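Local structure of uncharacterized protein (Pyrococcus horikoshii, 1ZJJ) at residues 1-13 and 29-41. The protein is probably a magnesium-dependent phosphatase of the haloacid dehalogenase superfamily, though its physiological substrate is not established. Numbering follows the deposited sequence.
Sequences MVAIIFDMDGVLY and LKERGIPFAFLTN. With MG (magnesium ion), chain D.
With CG beside the backbone N in both L12 (chi1 -59°) and F38 (chi1 -62°), L12 CD1 comes down over the centre of the F38 ring face, 3.4 Å from the centroid and almost on the ring normal, a CH-pi contact. M8, bent at chi3, brings CE to within 3.9 Å of F38 CD2 and lays SD against CB of T40. Cut F38 back to an alanine and L12 CD1 would probably lose the ring face it rests on, while the bent end of M8 would be freer to turn. On the same side of the sheet, F6 takes L29 CD1 and F36 CB at its ring edge. Strands 2-6 and 36-40 run parallel, neighbours in the central sheet of a HAD-type Rossmann-like fold, joined by a beta-alpha-beta crossover through helix 22-31. Four backbone bonds link them, from I4 N to P35 O through to L39 N to F6 O, the last 2.7 Å. On the other face, the one carrying I5 and A37, I5 CG2 packs 3.7 Å from L39 CB, with V196 of helix 190-199 against both residues. Past the strand end, D7 OD2 binds magnesium at 2.2 Å alongside D9 O, three waters and D210; D7 OD1 forms a salt bridge with K187 and accepts from a water that in turn takes the N-H of N41.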
# COMPACT_ATOMS: atom_id res chain seq x y z
N MET B 1 33.81 26.09 -4.03
CA MET B 1 34.13 24.92 -3.18
C MET B 1 33.02 23.88 -3.31
O MET B 1 32.07 23.85 -2.52
CB MET B 1 34.27 25.36 -1.72
CG MET B 1 35.15 26.59 -1.54
SD MET B 1 36.61 26.53 -2.60
CE MET B 1 37.71 25.50 -1.60
N VAL B 2 33.16 23.07 -4.35
CA VAL B 2 32.20 22.03 -4.67
C VAL B 2 32.33 20.76 -3.83
O VAL B 2 33.43 20.30 -3.54
CB VAL B 2 32.32 21.65 -6.15
CG1 VAL B 2 31.39 20.47 -6.49
CG2 VAL B 2 31.97 22.84 -7.03
N ALA B 3 31.18 20.19 -3.47
CA ALA B 3 31.08 18.95 -2.72
C ALA B 3 30.18 18.07 -3.58
O ALA B 3 29.16 18.53 -4.09
CB ALA B 3 30.45 19.18 -1.33
N ILE B 4 30.57 16.81 -3.77
CA ILE B 4 29.78 15.94 -4.61
C ILE B 4 29.09 14.83 -3.82
O ILE B 4 29.71 14.12 -3.04
CB ILE B 4 30.66 15.31 -5.73
CG1 ILE B 4 31.43 16.43 -6.47
CG2 ILE B 4 29.79 14.54 -6.72
CD1 ILE B 4 32.41 15.93 -7.52
N ILE B 5 27.78 14.72 -4.03
CA ILE B 5 26.98 13.71 -3.35
C ILE B 5 26.63 12.61 -4.36
O ILE B 5 26.12 12.89 -5.45
CB ILE B 5 25.66 14.34 -2.82
CG1 ILE B 5 25.96 15.63 -2.07
CG2 ILE B 5 24.93 13.34 -1.92
CD1 ILE B 5 26.92 15.48 -0.90
N PHE B 6 26.92 11.35 -4.01
CA PHE B 6 26.64 10.23 -4.90
C PHE B 6 25.60 9.24 -4.40
O PHE B 6 25.65 8.80 -3.24
CB PHE B 6 27.89 9.37 -5.17
CG PHE B 6 29.04 10.10 -5.79
CD1 PHE B 6 29.92 10.83 -5.00
CD2 PHE B 6 29.28 10.01 -7.16
CE1 PHE B 6 31.02 11.47 -5.56
CE2 PHE B 6 30.38 10.65 -7.73
CZ PHE B 6 31.25 11.37 -6.93
N ASP B 7 24.67 8.89 -5.28
CA ASP B 7 23.70 7.86 -4.95
C ASP B 7 24.59 6.63 -5.08
O ASP B 7 25.67 6.72 -5.67
CB ASP B 7 22.59 7.80 -5.99
CG ASP B 7 21.79 6.52 -5.90
OD1 ASP B 7 21.09 6.32 -4.88
OD2 ASP B 7 21.87 5.72 -6.84
N MET B 8 24.16 5.48 -4.55
CA MET B 8 25.00 4.29 -4.63
C MET B 8 24.67 3.26 -5.72
O MET B 8 25.36 3.20 -6.74
CB MET B 8 25.05 3.63 -3.25
CG MET B 8 25.59 4.58 -2.19
SD MET B 8 25.69 3.92 -0.51
CE MET B 8 27.28 3.24 -0.52
N ASP B 9 23.63 2.46 -5.51
CA ASP B 9 23.27 1.43 -6.49
C ASP B 9 22.97 2.03 -7.86
O ASP B 9 22.14 2.92 -7.99
CB ASP B 9 22.06 0.62 -6.00
CG ASP B 9 21.90 -0.68 -6.76
OD1 ASP B 9 20.80 -1.28 -6.70
OD2 ASP B 9 22.88 -1.11 -7.40
N GLY B 10 23.65 1.53 -8.90
CA GLY B 10 23.43 2.05 -10.23
C GLY B 10 24.35 3.22 -10.54
O GLY B 10 24.36 3.74 -11.65
N VAL B 11 25.13 3.62 -9.54
CA VAL B 11 26.06 4.74 -9.68
C VAL B 11 27.50 4.33 -9.33
O VAL B 11 28.41 4.48 -10.14
CB VAL B 11 25.62 5.92 -8.78
CG1 VAL B 11 26.57 7.11 -8.95
CG2 VAL B 11 24.19 6.33 -9.12
N LEU B 12 27.70 3.81 -8.12
CA LEU B 12 29.03 3.40 -7.68
C LEU B 12 29.27 1.93 -7.97
O LEU B 12 30.40 1.44 -7.94
CB LEU B 12 29.19 3.68 -6.18
CG LEU B 12 29.02 5.14 -5.76
CD1 LEU B 12 29.17 5.26 -4.24
CD2 LEU B 12 30.05 6.00 -6.47
N TYR B 13 28.18 1.22 -8.24
CA TYR B 13 28.22 -0.19 -8.55
C TYR B 13 26.83 -0.56 -9.03
O TYR B 13 25.90 0.24 -8.92
CB TYR B 13 28.59 -1.01 -7.30
CG TYR B 13 27.66 -0.79 -6.13
CD1 TYR B 13 26.42 -1.43 -6.06
CD2 TYR B 13 28.02 0.06 -5.08
CE1 TYR B 13 25.56 -1.23 -4.98
CE2 TYR B 13 27.17 0.28 -4.00
CZ TYR B 13 25.94 -0.37 -3.95
OH TYR B 13 25.12 -0.16 -2.87
N LEU B 29 39.08 12.68 -6.28
CA LEU B 29 38.40 13.69 -5.47
C LEU B 29 39.25 14.08 -4.25
O LEU B 29 39.32 15.25 -3.88
CB LEU B 29 37.03 13.17 -5.02
CG LEU B 29 36.10 12.81 -6.19
CD1 LEU B 29 34.76 12.33 -5.66
CD2 LEU B 29 35.92 14.03 -7.09
N LYS B 30 39.90 13.09 -3.66
CA LYS B 30 40.76 13.32 -2.50
C LYS B 30 41.98 14.17 -2.88
O LYS B 30 42.40 15.04 -2.12
CB LYS B 30 41.21 11.98 -1.92
CG LYS B 30 40.06 11.17 -1.37
CD LYS B 30 40.48 9.80 -0.90
CE LYS B 30 39.35 9.20 -0.07
NZ LYS B 30 39.53 7.75 0.23
N GLU B 31 42.53 13.91 -4.06
CA GLU B 31 43.69 14.64 -4.55
C GLU B 31 43.34 16.11 -4.78
O GLU B 31 44.14 17.00 -4.49
CB GLU B 31 44.16 14.01 -5.87
CG GLU B 31 45.31 14.74 -6.56
CD GLU B 31 45.49 14.29 -8.01
OE1 GLU B 31 46.47 14.72 -8.65
OE2 GLU B 31 44.65 13.52 -8.49
N ARG B 32 42.14 16.35 -5.29
CA ARG B 32 41.69 17.71 -5.57
C ARG B 32 41.06 18.35 -4.34
O ARG B 32 40.63 19.51 -4.39
CB ARG B 32 40.69 17.71 -6.73
CG ARG B 32 41.32 17.36 -8.08
CD ARG B 32 42.50 18.28 -8.37
NE ARG B 32 43.23 17.89 -9.58
CZ ARG B 32 42.86 18.20 -10.82
NH1 ARG B 32 41.76 18.90 -11.04
NH2 ARG B 32 43.60 17.80 -11.84
N GLY B 33 41.02 17.60 -3.25
CA GLY B 33 40.44 18.10 -2.01
C GLY B 33 38.93 18.22 -2.04
O GLY B 33 38.33 18.78 -1.12
N ILE B 34 38.31 17.68 -3.09
CA ILE B 34 36.86 17.74 -3.26
C ILE B 34 36.10 16.85 -2.26
O ILE B 34 36.22 15.63 -2.29
CB ILE B 34 36.47 17.32 -4.70
CG1 ILE B 34 37.11 18.29 -5.70
CG2 ILE B 34 34.96 17.35 -4.88
CD1 ILE B 34 37.04 17.83 -7.15
N PRO B 35 35.33 17.47 -1.35
CA PRO B 35 34.56 16.70 -0.36
C PRO B 35 33.44 15.94 -1.06
O PRO B 35 32.89 16.41 -2.06
CB PRO B 35 34.01 17.77 0.57
CG PRO B 35 34.97 18.92 0.42
CD PRO B 35 35.24 18.91 -1.07
N PHE B 36 33.10 14.77 -0.54
CA PHE B 36 32.03 13.99 -1.14
C PHE B 36 31.35 13.12 -0.10
O PHE B 36 31.88 12.90 1.00
CB PHE B 36 32.58 13.12 -2.27
CG PHE B 36 33.59 12.10 -1.82
CD1 PHE B 36 33.18 10.84 -1.39
CD2 PHE B 36 34.95 12.42 -1.79
CE1 PHE B 36 34.12 9.91 -0.93
CE2 PHE B 36 35.88 11.49 -1.33
CZ PHE B 36 35.46 10.24 -0.90
N ALA B 37 30.16 12.63 -0.44
CA ALA B 37 29.41 11.77 0.45
C ALA B 37 28.50 10.88 -0.38
O ALA B 37 28.13 11.23 -1.50
CB ALA B 37 28.59 12.59 1.43
N PHE B 38 28.16 9.72 0.16
CA PHE B 38 27.28 8.79 -0.52
C PHE B 38 25.91 8.94 0.15
O PHE B 38 25.81 9.08 1.37
CB PHE B 38 27.83 7.37 -0.41
CG PHE B 38 29.19 7.19 -1.05
CD1 PHE B 38 29.70 8.15 -1.92
CD2 PHE B 38 29.95 6.06 -0.79
CE1 PHE B 38 30.95 7.97 -2.54
CE2 PHE B 38 31.20 5.87 -1.40
CZ PHE B 38 31.70 6.83 -2.28
N LEU B 39 24.85 8.92 -0.66
CA LEU B 39 23.51 9.12 -0.13
C LEU B 39 22.51 8.11 -0.67
O LEU B 39 22.08 8.22 -1.82
CB LEU B 39 23.06 10.55 -0.49
CG LEU B 39 21.75 11.08 0.09
CD1 LEU B 39 21.94 11.33 1.58
CD2 LEU B 39 21.34 12.38 -0.60
N THR B 40 22.14 7.13 0.16
CA THR B 40 21.18 6.11 -0.26
C THR B 40 19.84 6.17 0.49
O THR B 40 19.81 6.42 1.70
CB THR B 40 21.76 4.69 -0.07
OG1 THR B 40 20.79 3.72 -0.47
CG2 THR B 40 22.13 4.44 1.39
N ASN B 41 18.75 5.96 -0.25
CA ASN B 41 17.40 5.94 0.29
C ASN B 41 17.12 4.64 1.03
O ASN B 41 16.13 4.49 1.73
CB ASN B 41 16.42 6.12 -0.87
CG ASN B 41 15.98 7.55 -0.94
OD1 ASN B 41 16.45 8.42 -0.20
ND2 ASN B 41 15.06 7.82 -1.88
MG MG D . 20.38 4.33 -7.55
O HOH W 1 18.86 5.44 -3.43
O HOH W 2 19.96 3.46 -5.75
O HOH W 3 21.56 3.21 -3.19
O HOH W 4 18.87 5.80 -7.17
O HOH W 5 19.05 2.99 -8.59